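Local coordinates for protein ORF 37 (Human herpesvirus 8 type M, PDB 3FHD) that cuts double-stranded and single-stranded DNA as a metal-dependent endonuclease and exonuclease, helping to process branched viral DNA intermediates so that packaged unit-length genomes are produced, at residues A52-L57 against L153-D158; H135-I140 against F497-A502; D301-I306 against T428-K433; I350-L355 against Y465-A470. All coordinates share one frame; numbering follows the deposited sequence.

Contact 1 (A52-L57 against L153-D158); sequences AVLASL and LNPVWD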
loop_
_atom_site.group_PDB
_atom_site.type_symbol
_atom_site.label_atom_id
_atom_site.label_comp_id
_atom_site.label_asym_id
_atom_site.label_seq_id
_atom_site.Cartn_x
_atom_site.Cartn_y
_atom_site.Cartn_z
ATOM N N ALA A 52 0.350 -21.193 10.857
ATOM C CA ALA A 52 -0.397 -22.061 9.927
ATOM C C ALA A 52 -1.942 -22.051 10.128
ATOM O O ALA A 52 -2.714 -22.006 9.153
ATOM C CB ALA A 52 0.132 -23.468 10.003
ATOM N N VAL A 53 -2.391 -22.105 11.382
ATOM C CA VAL A 53 -3.815 -22.015 11.677
ATOM C C VAL A 53 -4.346 -20.674 11.175
ATOM O O VAL A 53 -5.369 -20.633 10.502
ATOM C CB VAL A 53 -4.126 -22.222 13.186
ATOM C CG1 VAL A 53 -5.510 -21.704 13.554
ATOM C CG2 VAL A 53 -4.021 -23.697 13.540
ATOM N N LEU A 54 -3.633 -19.596 11.468
ATOM C CA LEU A 54 -4.086 -18.278 11.060
ATOM C C LEU A 54 -4.088 -18.112 9.530
ATOM O O LEU A 54 -5.011 -17.504 8.976
ATOM C CB LEU A 54 -3.264 -17.192 11.764
ATOM C CG LEU A 54 -3.790 -16.818 13.159
ATOM C CD1 LEU A 54 -2.706 -16.188 13.978
ATOM C CD2 LEU A 54 -4.953 -15.847 13.010
ATOM N N ALA A 55 -3.081 -18.665 8.850
ATOM C CA ALA A 55 -3.064 -18.602 7.372
ATOM C C ALA A 55 -4.289 -19.315 6.793
ATOM O O ALA A 55 -4.763 -18.953 5.728
ATOM C CB ALA A 55 -1.753 -19.203 6.788
ATOM N N SER A 56 -4.820 -20.302 7.520
ATOM C CA SER A 56 -6.031 -21.001 7.075
ATOM C C SER A 56 -7.365 -20.242 7.176
ATOM O O SER A 56 -8.422 -20.808 6.857
ATOM C CB SER A 56 -6.170 -22.356 7.768
ATOM O OG SER A 56 -6.671 -22.209 9.094
ATOM N N LEU A 57 -7.321 -18.996 7.639
ATOM C CA LEU A 57 -8.534 -18.185 7.794
ATOM C C LEU A 57 -8.725 -17.246 6.584
ATOM O O LEU A 57 -9.393 -16.234 6.684
ATOM C CB LEU A 57 -8.469 -17.405 9.108
ATOM C CG LEU A 57 -8.379 -18.269 10.401
ATOM C CD1 LEU A 57 -8.536 -17.389 11.634
ATOM C CD2 LEU A 57 -9.411 -19.367 10.414
ATOM N N LEU A 153 2.544 -6.875 11.707
ATOM C CA LEU A 153 2.589 -7.360 13.121
ATOM C C LEU A 153 1.278 -8.001 13.585
ATOM O O LEU A 153 1.239 -8.688 14.618
ATOM C CB LEU A 153 2.938 -6.222 14.084
ATOM C CG LEU A 153 4.204 -5.391 13.854
ATOM C CD1 LEU A 153 4.365 -4.374 15.010
ATOM C CD2 LEU A 153 5.477 -6.227 13.637
ATOM N N ASN A 154 0.208 -7.759 12.844
ATOM C CA ASN A 154 -1.110 -8.280 13.183
ATOM C C ASN A 154 -1.186 -9.730 12.676
ATOM O O ASN A 154 -0.875 -9.997 11.525
ATOM C CB ASN A 154 -2.231 -7.416 12.558
ATOM C CG ASN A 154 -3.628 -7.891 12.942
ATOM O OD1 ASN A 154 -3.971 -9.058 12.740
ATOM N ND2 ASN A 154 -4.446 -6.990 13.493
ATOM N N PRO A 155 -1.586 -10.665 13.542
ATOM C CA PRO A 155 -1.564 -12.058 13.085
ATOM C C PRO A 155 -2.555 -12.431 11.978
ATOM O O PRO A 155 -2.412 -13.515 11.400
ATOM C CB PRO A 155 -1.907 -12.840 14.361
ATOM C CG PRO A 155 -2.721 -11.868 15.154
ATOM C CD PRO A 155 -2.019 -10.559 14.952
ATOM N N VAL A 156 -3.525 -11.566 11.668
ATOM C CA VAL A 156 -4.473 -11.859 10.578
ATOM C C VAL A 156 -4.115 -11.184 9.253
ATOM O O VAL A 156 -4.800 -11.425 8.277
ATOM C CB VAL A 156 -5.980 -11.578 10.940
ATOM C CG1 VAL A 156 -6.318 -12.151 12.338
ATOM C CG2 VAL A 156 -6.337 -10.082 10.811
ATOM N N TRP A 157 -3.041 -10.377 9.230
ATOM C CA TRP A 157 -2.577 -9.628 8.027
ATOM C C TRP A 157 -2.561 -10.464 6.745
ATOM O O TRP A 157 -3.211 -10.094 5.759
ATOM C CB TRP A 157 -1.166 -9.024 8.271
ATOM C CG TRP A 157 -0.764 -7.962 7.299
ATOM C CD1 TRP A 157 0.280 -8.004 6.419
ATOM C CD2 TRP A 157 -1.385 -6.669 7.130
ATOM N NE1 TRP A 157 0.329 -6.827 5.695
ATOM C CE2 TRP A 157 -0.676 -5.993 6.116
ATOM C CE3 TRP A 157 -2.478 -6.024 7.739
ATOM C CZ2 TRP A 157 -1.015 -4.678 5.701
ATOM C CZ3 TRP A 157 -2.824 -4.709 7.317
ATOM C CH2 TRP A 157 -2.097 -4.073 6.289
ATOM N N ASP A 158 -1.809 -11.572 6.767
ATOM C CA ASP A 158 -1.607 -12.414 5.572
ATOM C C ASP A 158 -2.932 -13.038 5.140
ATOM O O ASP A 158 -3.255 -13.004 3.969
ATOM C CB ASP A 158 -0.555 -13.497 5.802
ATOM C CG ASP A 158 0.874 -12.933 5.894
ATOM O OD1 ASP A 158 1.128 -11.829 5.356
ATOM O OD2 ASP A 158 1.741 -13.610 6.499
#
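Leu54 meets Pro155 and Val156 with its two methyl groups divided between them. Leu54 CD1 lies 3.5 Å from CB of Pro155, a snug contact for two carbons, while Leu54 CD2 reaches CG1 of Val156 at 4.0 Å. Pro155 O, the carbonyl of the peptide joining the two partners, lies near both methyls, 3.7 Å from Leu54 CD1 and 3.8 Å from Leu54 CD2, so the fork of the leucine sits against a peptide group as well as against side chains. On Val156, CG1 stands anti to the carbonyl carbon (chi1 -46°), and this is the methyl that meets the leucine. The contact is small, 140 Å² counting both sides; its side-chain contacts are apolar and no polar bond is made across it.

One shell out, the Asn154 side chain caps the backbone of 153-158: Val156 N donates to Asn154 OD1 at 2.8 Å, nearly straight at 166° and in the carbonyl plane. This Asx turn overlaps a type I turn that Trp157 N closes on Asn154 O. The leucine side is the last turn of helix 47-55. Helix 83-100 backs both sides, with Val96 touching Leu57 and Val156, and Phe99 and Ile100 touching Pro155. The geometry is that of a helix C-terminus packed on the Asx-capped turn leading into helix 157-161, within the helical N-terminal part of this viral alkaline exonuclease.

Contact 2 (H135-I140 against F497-A502); sequences HQRHHI and FSYLSA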
loop_
_atom_site.group_PDB
_atom_site.type_symbol
_atom_site.label_atom_id
_atom_site.label_comp_id
_atom_site.label_asym_id
_atom_site.label_seq_id
_atom_site.Cartn_x
_atom_site.Cartn_y
_atom_site.Cartn_z
ATOM N N HIS A 135 -22.807 2.629 2.105
ATOM C CA HIS A 135 -22.356 3.255 3.365
ATOM C C HIS A 135 -22.083 2.253 4.504
ATOM O O HIS A 135 -21.103 2.414 5.257
ATOM C CB HIS A 135 -23.259 4.424 3.779
ATOM C CG HIS A 135 -23.424 5.429 2.683
ATOM N ND1 HIS A 135 -22.386 6.236 2.258
ATOM C CD2 HIS A 135 -24.467 5.690 1.858
ATOM C CE1 HIS A 135 -22.792 6.973 1.239
ATOM N NE2 HIS A 135 -24.051 6.662 0.978
ATOM N N GLN A 136 -22.896 1.209 4.587
ATOM C CA GLN A 136 -22.618 0.068 5.479
ATOM C C GLN A 136 -21.342 -0.699 5.112
ATOM O O GLN A 136 -20.584 -1.085 5.996
ATOM C CB GLN A 136 -23.813 -0.888 5.538
ATOM C CG GLN A 136 -25.016 -0.214 6.227
ATOM C CD GLN A 136 -26.319 -0.968 6.070
ATOM O OE1 GLN A 136 -26.517 -1.739 5.115
ATOM N NE2 GLN A 136 -27.225 -0.742 7.012
ATOM N N ARG A 137 -21.116 -0.927 3.815
ATOM C CA ARG A 137 -19.917 -1.627 3.398
ATOM C C ARG A 137 -18.699 -0.752 3.726
ATOM O O ARG A 137 -17.682 -1.229 4.240
ATOM C CB ARG A 137 -19.984 -1.973 1.909
ATOM C CG ARG A 137 -20.981 -3.093 1.580
ATOM C CD ARG A 137 -20.755 -3.688 0.161
ATOM N NE ARG A 137 -20.910 -2.680 -0.891
ATOM C CZ ARG A 137 -22.053 -2.262 -1.419
ATOM N NH1 ARG A 137 -23.224 -2.754 -1.019
ATOM N NH2 ARG A 137 -22.019 -1.333 -2.370
ATOM N N HIS A 138 -18.821 0.533 3.431
ATOM C CA HIS A 138 -17.795 1.522 3.775
ATOM C C HIS A 138 -17.467 1.503 5.267
ATOM O O HIS A 138 -16.276 1.516 5.678
ATOM C CB HIS A 138 -18.253 2.927 3.368
ATOM C CG HIS A 138 -17.246 4.000 3.670
ATOM N ND1 HIS A 138 -17.575 5.166 4.319
ATOM C CD2 HIS A 138 -15.919 4.072 3.417
ATOM C CE1 HIS A 138 -16.493 5.911 4.460
ATOM N NE2 HIS A 138 -15.476 5.270 3.921
ATOM N N HIS A 139 -18.512 1.486 6.086
ATOM C CA HIS A 139 -18.316 1.426 7.530
ATOM C C HIS A 139 -17.564 0.153 7.974
ATOM O O HIS A 139 -16.602 0.256 8.734
ATOM C CB HIS A 139 -19.630 1.595 8.301
ATOM C CG HIS A 139 -19.423 1.660 9.777
ATOM N ND1 HIS A 139 -19.165 2.837 10.440
ATOM C CD2 HIS A 139 -19.409 0.688 10.718
ATOM C CE1 HIS A 139 -19.035 2.595 11.733
ATOM N NE2 HIS A 139 -19.163 1.295 11.924
ATOM N N ILE A 140 -17.953 -1.009 7.456
ATOM C CA ILE A 140 -17.229 -2.257 7.717
ATOM C C ILE A 140 -15.729 -2.176 7.318
ATOM O O ILE A 140 -14.817 -2.535 8.092
ATOM C CB ILE A 140 -17.962 -3.482 7.080
ATOM C CG1 ILE A 140 -19.302 -3.820 7.815
ATOM C CG2 ILE A 140 -17.020 -4.691 6.963
ATOM C CD1 ILE A 140 -19.143 -4.205 9.254
ATOM N N PHE A 497 -21.190 -11.566 -11.837
ATOM C CA PHE A 497 -20.324 -10.391 -11.832
ATOM C C PHE A 497 -21.016 -9.122 -12.409
ATOM O O PHE A 497 -20.354 -8.096 -12.656
ATOM C CB PHE A 497 -19.000 -10.694 -12.563
ATOM C CG PHE A 497 -18.070 -11.644 -11.818
ATOM C CD1 PHE A 497 -17.810 -11.483 -10.451
ATOM C CD2 PHE A 497 -17.422 -12.675 -12.507
ATOM C CE1 PHE A 497 -16.925 -12.350 -9.775
ATOM C CE2 PHE A 497 -16.544 -13.537 -11.854
ATOM C CZ PHE A 497 -16.292 -13.378 -10.489
ATOM N N SER A 498 -22.341 -9.200 -12.600
ATOM C CA SER A 498 -23.170 -8.030 -12.965
ATOM C C SER A 498 -22.819 -6.787 -12.144
ATOM O O SER A 498 -22.494 -5.735 -12.708
ATOM C CB SER A 498 -24.670 -8.331 -12.806
ATOM O OG SER A 498 -25.048 -9.468 -13.565
ATOM N N TYR A 499 -22.867 -6.914 -10.818
ATOM C CA TYR A 499 -22.619 -5.770 -9.936
ATOM C C TYR A 499 -21.180 -5.277 -10.034
ATOM O O TYR A 499 -20.926 -4.068 -10.004
ATOM C CB TYR A 499 -22.981 -6.079 -8.466
ATOM C CG TYR A 499 -23.050 -4.827 -7.607
ATOM C CD1 TYR A 499 -24.234 -4.074 -7.529
ATOM C CD2 TYR A 499 -21.933 -4.374 -6.907
ATOM C CE1 TYR A 499 -24.304 -2.902 -6.758
ATOM C CE2 TYR A 499 -21.985 -3.207 -6.131
ATOM C CZ TYR A 499 -23.177 -2.480 -6.060
ATOM O OH TYR A 499 -23.236 -1.336 -5.297
ATOM N N LEU A 500 -20.246 -6.224 -10.144
ATOM C CA LEU A 500 -18.810 -5.928 -10.173
ATOM C C LEU A 500 -18.408 -5.062 -11.369
ATOM O O LEU A 500 -17.648 -4.090 -11.219
ATOM C CB LEU A 500 -17.999 -7.232 -10.158
ATOM C CG LEU A 500 -16.528 -7.157 -9.757
ATOM C CD1 LEU A 500 -16.413 -6.828 -8.277
ATOM C CD2 LEU A 500 -15.808 -8.463 -10.074
ATOM N N SER A 501 -18.922 -5.424 -12.548
ATOM C CA SER A 501 -18.692 -4.656 -13.779
ATOM C C SER A 501 -19.384 -3.286 -13.784
ATOM O O SER A 501 -18.982 -2.394 -14.541
ATOM C CB SER A 501 -19.056 -5.472 -15.036
ATOM O OG SER A 501 -20.226 -6.245 -14.849
ATOM N N ALA A 502 -20.412 -3.119 -12.947
ATOM C CA ALA A 502 -21.021 -1.801 -12.722
ATOM C C ALA A 502 -20.049 -0.839 -12.028
ATOM O O ALA A 502 -20.024 0.356 -12.334
ATOM C CB ALA A 502 -22.315 -1.924 -11.923
HETATM O O HOH W 1 -25.293 -0.813 -2.879
#
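The guanidinium of Arg137 and the phenol ring of Tyr499 stand nearly perpendicular, their planes 79° apart, and meet obliquely, with Arg137 NH2 3.2 Å from Tyr499 OH. A water lies in plane at the guanidinium edge. The pair joins two helices of this PD-(D/E)XK superfamily nuclease: helix 134-147 and the short, weakly bonded C-terminal helix 498-502. Even at Arg137 and Tyr499, where the backbones come nearest, the CA atoms are 14.2 Å apart, so long side chains extended toward each other must span the gap. The arginine bends at its third torsion (chi3 -60°), turning the guanidinium out of the line of its methylenes.

The firmer grip on that group comes from a loop, where Pro233 O accepts from NE and Gln234 OE1 from NH2; Pro82 touches both Arg137 and Tyr499. The edge water lies between the two groups: it is 3.2 Å from Tyr499 OH and accepts a weak bond from Arg137 NH1 at 3.4 Å.

Contact 3 (D301-I306 against T428-K433); sequences DFFYSI and TGFFRK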
loop_
_atom_site.group_PDB
_atom_site.type_symbol
_atom_site.label_atom_id
_atom_site.label_comp_id
_atom_site.label_asym_id
_atom_site.label_seq_id
_atom_site.Cartn_x
_atom_site.Cartn_y
_atom_site.Cartn_z
ATOM N N ASP A 301 26.127 12.703 -9.803
ATOM C CA ASP A 301 27.330 11.938 -9.498
ATOM C C ASP A 301 27.087 10.898 -8.405
ATOM O O ASP A 301 27.659 9.789 -8.441
ATOM C CB ASP A 301 28.478 12.883 -9.111
ATOM N N PHE A 302 26.232 11.254 -7.438
ATOM C CA PHE A 302 25.809 10.331 -6.397
ATOM C C PHE A 302 24.991 9.186 -7.009
ATOM O O PHE A 302 25.280 8.007 -6.776
ATOM C CB PHE A 302 25.022 11.073 -5.306
ATOM C CG PHE A 302 24.426 10.164 -4.264
ATOM C CD1 PHE A 302 25.233 9.585 -3.280
ATOM C CD2 PHE A 302 23.062 9.899 -4.262
ATOM C CE1 PHE A 302 24.685 8.735 -2.315
ATOM C CE2 PHE A 302 22.499 9.037 -3.308
ATOM C CZ PHE A 302 23.326 8.462 -2.328
ATOM N N PHE A 303 23.998 9.520 -7.827
ATOM C CA PHE A 303 23.199 8.480 -8.473
ATOM C C PHE A 303 24.042 7.503 -9.288
ATOM O O PHE A 303 23.859 6.280 -9.192
ATOM C CB PHE A 303 22.078 9.078 -9.333
ATOM C CG PHE A 303 20.835 9.409 -8.553
ATOM C CD1 PHE A 303 20.201 8.436 -7.784
ATOM C CD2 PHE A 303 20.289 10.686 -8.589
ATOM C CE1 PHE A 303 19.043 8.728 -7.069
ATOM C CE2 PHE A 303 19.144 10.984 -7.875
ATOM C CZ PHE A 303 18.521 10.002 -7.107
ATOM N N TYR A 304 24.982 8.045 -10.055
ATOM C CA TYR A 304 25.829 7.231 -10.918
ATOM C C TYR A 304 27.140 6.824 -10.254
ATOM O O TYR A 304 28.154 6.679 -10.936
ATOM C CB TYR A 304 26.090 7.934 -12.271
ATOM C CG TYR A 304 24.823 8.298 -13.053
ATOM C CD1 TYR A 304 23.687 7.482 -13.024
ATOM C CD2 TYR A 304 24.769 9.457 -13.817
ATOM C CE1 TYR A 304 22.529 7.824 -13.742
ATOM C CE2 TYR A 304 23.631 9.802 -14.541
ATOM C CZ TYR A 304 22.515 8.989 -14.505
ATOM O OH TYR A 304 21.384 9.343 -15.234
ATOM N N SER A 305 27.128 6.643 -8.931
ATOM C CA SER A 305 28.289 6.092 -8.226
ATOM C C SER A 305 28.164 4.565 -8.056
ATOM O O SER A 305 29.058 3.915 -7.507
ATOM C CB SER A 305 28.499 6.806 -6.886
ATOM O OG SER A 305 27.407 6.576 -6.005
ATOM N N ILE A 306 27.050 4.004 -8.537
ATOM C CA ILE A 306 26.813 2.544 -8.538
ATOM C C ILE A 306 26.495 2.004 -9.960
ATOM O O ILE A 306 26.127 2.764 -10.851
ATOM C CB ILE A 306 25.688 2.107 -7.543
ATOM C CG1 ILE A 306 24.315 2.642 -7.975
ATOM C CG2 ILE A 306 26.025 2.504 -6.090
ATOM C CD1 ILE A 306 23.174 1.933 -7.326
ATOM N N THR A 428 11.464 8.582 -1.114
ATOM C CA THR A 428 12.587 7.672 -1.233
ATOM C C THR A 428 13.645 8.069 -0.220
ATOM O O THR A 428 14.124 9.202 -0.266
ATOM C CB THR A 428 13.208 7.758 -2.647
ATOM O OG1 THR A 428 12.270 7.287 -3.628
ATOM C CG2 THR A 428 14.440 6.891 -2.738
ATOM N N GLY A 429 13.990 7.137 0.676
ATOM C CA GLY A 429 15.038 7.342 1.671
ATOM C C GLY A 429 16.357 6.667 1.309
ATOM O O GLY A 429 16.367 5.582 0.755
ATOM N N PHE A 430 17.463 7.327 1.646
ATOM C CA PHE A 430 18.824 6.851 1.388
ATOM C C PHE A 430 19.517 6.854 2.723
ATOM O O PHE A 430 19.197 7.700 3.597
ATOM C CB PHE A 430 19.570 7.779 0.429
ATOM C CG PHE A 430 19.002 7.809 -0.969
ATOM C CD1 PHE A 430 19.557 7.028 -1.981
ATOM C CD2 PHE A 430 17.916 8.633 -1.279
ATOM C CE1 PHE A 430 19.041 7.043 -3.263
ATOM C CE2 PHE A 430 17.400 8.668 -2.576
ATOM C CZ PHE A 430 17.954 7.865 -3.568
ATOM N N PHE A 431 20.434 5.908 2.903
ATOM C CA PHE A 431 20.989 5.613 4.231
ATOM C C PHE A 431 22.500 5.379 4.204
ATOM O O PHE A 431 23.086 5.138 3.139
ATOM C CB PHE A 431 20.289 4.395 4.874
ATOM C CG PHE A 431 18.831 4.610 5.183
ATOM C CD1 PHE A 431 18.424 5.061 6.439
ATOM C CD2 PHE A 431 17.860 4.349 4.223
ATOM C CE1 PHE A 431 17.066 5.255 6.735
ATOM C CE2 PHE A 431 16.494 4.555 4.516
ATOM C CZ PHE A 431 16.115 5.026 5.782
ATOM N N ARG A 432 23.101 5.460 5.392
ATOM C CA ARG A 432 24.487 5.071 5.614
ATOM C C ARG A 432 24.669 4.195 6.866
ATOM O O ARG A 432 23.877 4.254 7.821
ATOM C CB ARG A 432 25.422 6.294 5.636
ATOM C CG ARG A 432 25.362 7.148 6.911
ATOM C CD ARG A 432 26.480 8.199 6.903
ATOM N NE ARG A 432 26.456 9.076 8.090
ATOM C CZ ARG A 432 26.891 8.732 9.301
ATOM N NH1 ARG A 432 27.368 7.511 9.536
ATOM N NH2 ARG A 432 26.855 9.622 10.299
ATOM N N LYS A 433 25.702 3.355 6.831
ATOM C CA LYS A 433 26.094 2.588 7.998
ATOM C C LYS A 433 26.547 3.504 9.140
ATOM O O LYS A 433 27.140 4.576 8.917
ATOM C CB LYS A 433 27.214 1.599 7.648
ATOM C CG LYS A 433 26.827 0.460 6.671
ATOM C CD LYS A 433 25.604 -0.357 7.183
ATOM C CE LYS A 433 25.412 -1.661 6.377
ATOM N NZ LYS A 433 24.180 -2.419 6.806
#
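Phe430 is the residue of 428-433 that touches Phe302 and Phe303, and its neighbours in the strand are paired into the sheet. Thr428 comes first, its OG1 bonded to Tyr325 OH and its backbone paired with Ile460. Gly429 then pairs with Lys268 and Arg270.

At Phe430 the chain is tied to Thr457 and Leu458 of strand 455-464. Its CG, anti to the carbonyl carbon (chi1 -66°), carries the ring toward helix 296-303, where two of its corners meet two partners. Phe430 CD1 lies 3.8 Å from Phe302 CE2, an offset edge-to-face pair in which Phe302 turns its edge to the face of Phe430; the centroids are 5.7 Å apart and the planes at 70°. Phe430 CZ lies 3.8 Å from Phe303 CE1, in an oblique pairing with centroids 6.0 Å apart.

Phe431 turns its side chain to helix 203-217, touching Cys205, Val208 and Val209. Arg432 forms salt bridges with Asp369 and Asp438. The three phenylalanines make a buried aromatic cluster joining helix 296-303 to strand 423-432, which lies in the mixed sheet of this PD-(D/E)XK-type nuclease between strand 455-464 and strand 262-269, the carrier of the magnesium ligands Glu266 and Ile267.

Contact 4 (I350-L355 against Y465-A470); sequences IRECIL and YFPRGA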
loop_
_atom_site.group_PDB
_atom_site.type_symbol
_atom_site.label_atom_id
_atom_site.label_comp_id
_atom_site.label_asym_id
_atom_site.label_seq_id
_atom_site.Cartn_x
_atom_site.Cartn_y
_atom_site.Cartn_z
ATOM N N ILE A 350 0.570 5.090 -21.962
ATOM C CA ILE A 350 1.894 5.518 -21.479
ATOM C C ILE A 350 2.196 6.977 -21.834
ATOM O O ILE A 350 2.611 7.764 -20.975
ATOM C CB ILE A 350 3.050 4.548 -21.910
ATOM C CG1 ILE A 350 3.009 3.242 -21.098
ATOM C CG2 ILE A 350 4.416 5.200 -21.710
ATOM C CD1 ILE A 350 3.297 3.407 -19.611
ATOM N N ARG A 351 1.951 7.349 -23.091
ATOM C CA ARG A 351 2.166 8.725 -23.526
ATOM C C ARG A 351 1.393 9.732 -22.665
ATOM O O ARG A 351 1.940 10.769 -22.256
ATOM C CB ARG A 351 1.798 8.881 -24.998
ATOM C CG ARG A 351 2.671 9.863 -25.717
ATOM C CD ARG A 351 2.204 10.073 -27.158
ATOM N NE ARG A 351 2.256 8.836 -27.941
ATOM C CZ ARG A 351 3.301 8.419 -28.656
ATOM N NH1 ARG A 351 4.435 9.130 -28.716
ATOM N NH2 ARG A 351 3.207 7.276 -29.322
ATOM N N GLU A 352 0.131 9.408 -22.382
ATOM C CA GLU A 352 -0.760 10.260 -21.579
ATOM C C GLU A 352 -0.236 10.402 -20.137
ATOM O O GLU A 352 -0.266 11.492 -19.551
ATOM C CB GLU A 352 -2.172 9.680 -21.619
ATOM C CG GLU A 352 -3.189 10.311 -20.667
ATOM C CD GLU A 352 -3.976 11.457 -21.296
ATOM O OE1 GLU A 352 -3.394 12.270 -22.068
ATOM O OE2 GLU A 352 -5.196 11.550 -20.997
ATOM N N CYS A 353 0.258 9.295 -19.583
ATOM C CA CYS A 353 0.804 9.315 -18.239
ATOM C C CYS A 353 2.086 10.141 -18.199
ATOM O O CYS A 353 2.308 10.867 -17.236
ATOM C CB CYS A 353 1.070 7.889 -17.716
ATOM S SG CYS A 353 -0.435 6.878 -17.389
ATOM N N ILE A 354 2.936 10.023 -19.219
ATOM C CA ILE A 354 4.155 10.855 -19.271
ATOM C C ILE A 354 3.776 12.338 -19.357
ATOM O O ILE A 354 4.332 13.166 -18.634
ATOM C CB ILE A 354 5.135 10.432 -20.395
ATOM C CG1 ILE A 354 5.768 9.071 -20.067
ATOM C CG2 ILE A 354 6.263 11.475 -20.566
ATOM C CD1 ILE A 354 6.486 8.401 -21.225
ATOM N N LEU A 355 2.813 12.653 -20.233
ATOM C CA LEU A 355 2.271 14.011 -20.370
ATOM C C LEU A 355 1.908 14.665 -19.022
ATOM O O LEU A 355 2.171 15.851 -18.808
ATOM C CB LEU A 355 1.048 14.015 -21.308
ATOM C CG LEU A 355 0.503 15.409 -21.626
ATOM C CD1 LEU A 355 1.581 16.202 -22.370
ATOM C CD2 LEU A 355 -0.781 15.329 -22.438
ATOM N N TYR A 465 0.930 11.869 -10.595
ATOM C CA TYR A 465 -0.403 12.258 -11.080
ATOM C C TYR A 465 -1.013 11.136 -11.923
ATOM O O TYR A 465 -0.271 10.409 -12.586
ATOM C CB TYR A 465 -0.327 13.565 -11.878
ATOM C CG TYR A 465 0.319 14.720 -11.118
ATOM C CD1 TYR A 465 -0.433 15.545 -10.285
ATOM C CD2 TYR A 465 1.684 14.972 -11.229
ATOM C CE1 TYR A 465 0.174 16.612 -9.584
ATOM C CE2 TYR A 465 2.297 16.007 -10.531
ATOM C CZ TYR A 465 1.537 16.828 -9.712
ATOM O OH TYR A 465 2.149 17.877 -9.034
ATOM N N PHE A 466 -2.351 11.002 -11.892
ATOM C CA PHE A 466 -3.066 9.894 -12.567
ATOM C C PHE A 466 -4.220 10.381 -13.461
ATOM O O PHE A 466 -5.306 10.738 -12.952
ATOM C CB PHE A 466 -3.592 8.846 -11.567
ATOM C CG PHE A 466 -2.550 8.335 -10.620
ATOM C CD1 PHE A 466 -1.599 7.420 -11.050
ATOM C CD2 PHE A 466 -2.511 8.798 -9.301
ATOM C CE1 PHE A 466 -0.608 6.982 -10.164
ATOM C CE2 PHE A 466 -1.546 8.360 -8.417
ATOM C CZ PHE A 466 -0.580 7.470 -8.853
ATOM N N PRO A 467 -4.008 10.373 -14.799
ATOM C CA PRO A 467 -5.090 10.742 -15.724
ATOM C C PRO A 467 -6.281 9.799 -15.524
ATOM O O PRO A 467 -6.084 8.620 -15.221
ATOM C CB PRO A 467 -4.462 10.554 -17.115
ATOM C CG PRO A 467 -2.976 10.483 -16.887
ATOM C CD PRO A 467 -2.791 9.931 -15.507
ATOM N N ARG A 468 -7.500 10.313 -15.671
ATOM C CA ARG A 468 -8.700 9.543 -15.318
ATOM C C ARG A 468 -8.944 8.353 -16.220
ATOM O O ARG A 468 -9.324 7.279 -15.743
ATOM C CB ARG A 468 -9.943 10.434 -15.330
ATOM C CG ARG A 468 -10.138 11.178 -14.037
ATOM C CD ARG A 468 -11.367 12.075 -14.152
ATOM N NE ARG A 468 -11.155 13.358 -13.482
ATOM C CZ ARG A 468 -11.663 14.517 -13.900
ATOM N NH1 ARG A 468 -12.417 14.573 -15.001
ATOM N NH2 ARG A 468 -11.400 15.628 -13.219
ATOM N N GLY A 469 -8.781 8.578 -17.516
ATOM C CA GLY A 469 -8.996 7.546 -18.513
ATOM C C GLY A 469 -7.997 6.420 -18.310
ATOM O O GLY A 469 -8.334 5.244 -18.479
ATOM N N ALA A 470 -6.769 6.784 -17.931
ATOM C CA ALA A 470 -5.713 5.812 -17.711
ATOM C C ALA A 470 -6.070 4.925 -16.514
ATOM O O ALA A 470 -6.008 3.711 -16.615
ATOM C CB ALA A 470 -4.367 6.495 -17.491
#
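At Glu352 the first torsion (chi1 171°) swings CG opposite the backbone N and out toward Pro467, and a bend at the second torsion (chi2 92°) then turns the carboxylate along the proline. Cys353 turns differently, SG anti to the carbonyl carbon (chi1 -69°), and this aims the sulfur at Ala470. Glu352 meets Pro467 alone, while Cys353 meets both Pro467 and Ala470.

Glu352 uses its methylene for the contact: Glu352 CG lies 3.8 Å from both CB and CG of Pro467, and the two side chains run antiparallel alongside one another. Only OE2 of the Glu352 carboxylate comes near, 4.1 Å from Pro467 CB; Pro467 CG also lies 3.9 Å from the backbone O of Glu352.

Pro467 is the N-cap of helix 468-489, which follows strand 455-464 of the mixed sheet, and so the start of this long helix packs against the end of helix 348-355. The backbones are near here, the CA atoms of Cys353 and Pro467 being 6.6 Å apart. Cys353 SG rests 4.0 Å from Ala470 CB in the first turn of the helix and 4.3 Å from Pro467 CD. Phe396 of helix 394-412 touches Cys353 and also meets the ring of Phe466. Asn357 links the two segments from just beyond the helix, its ND2 donating to Cys353 O and its OD1 accepting from Tyr465 N.

In the fold
From the N terminus, contact 1 closes first, joining helix 47-55 to the turn before helix 157-161 across a largely helical stretch without strands. Contact 2 opens within that stretch and ends only near the C terminus, tying helix 134-147 to the C-terminal helix 498-502, so contacts 1 and 2 cross. Its long span encloses contacts 3 and 4, which cross each other in turn: 301-306, 350-355, 428-433 and 465-470 alternate. Contact 3 ties helix 296-303 to strand 423-432, and contact 4 ties helix 348-355 to the start of helix 468-489. Contacts 2 and 3 lie on opposite sides of the chain's centre, their centres 44 Å apart, and no two contacts touch.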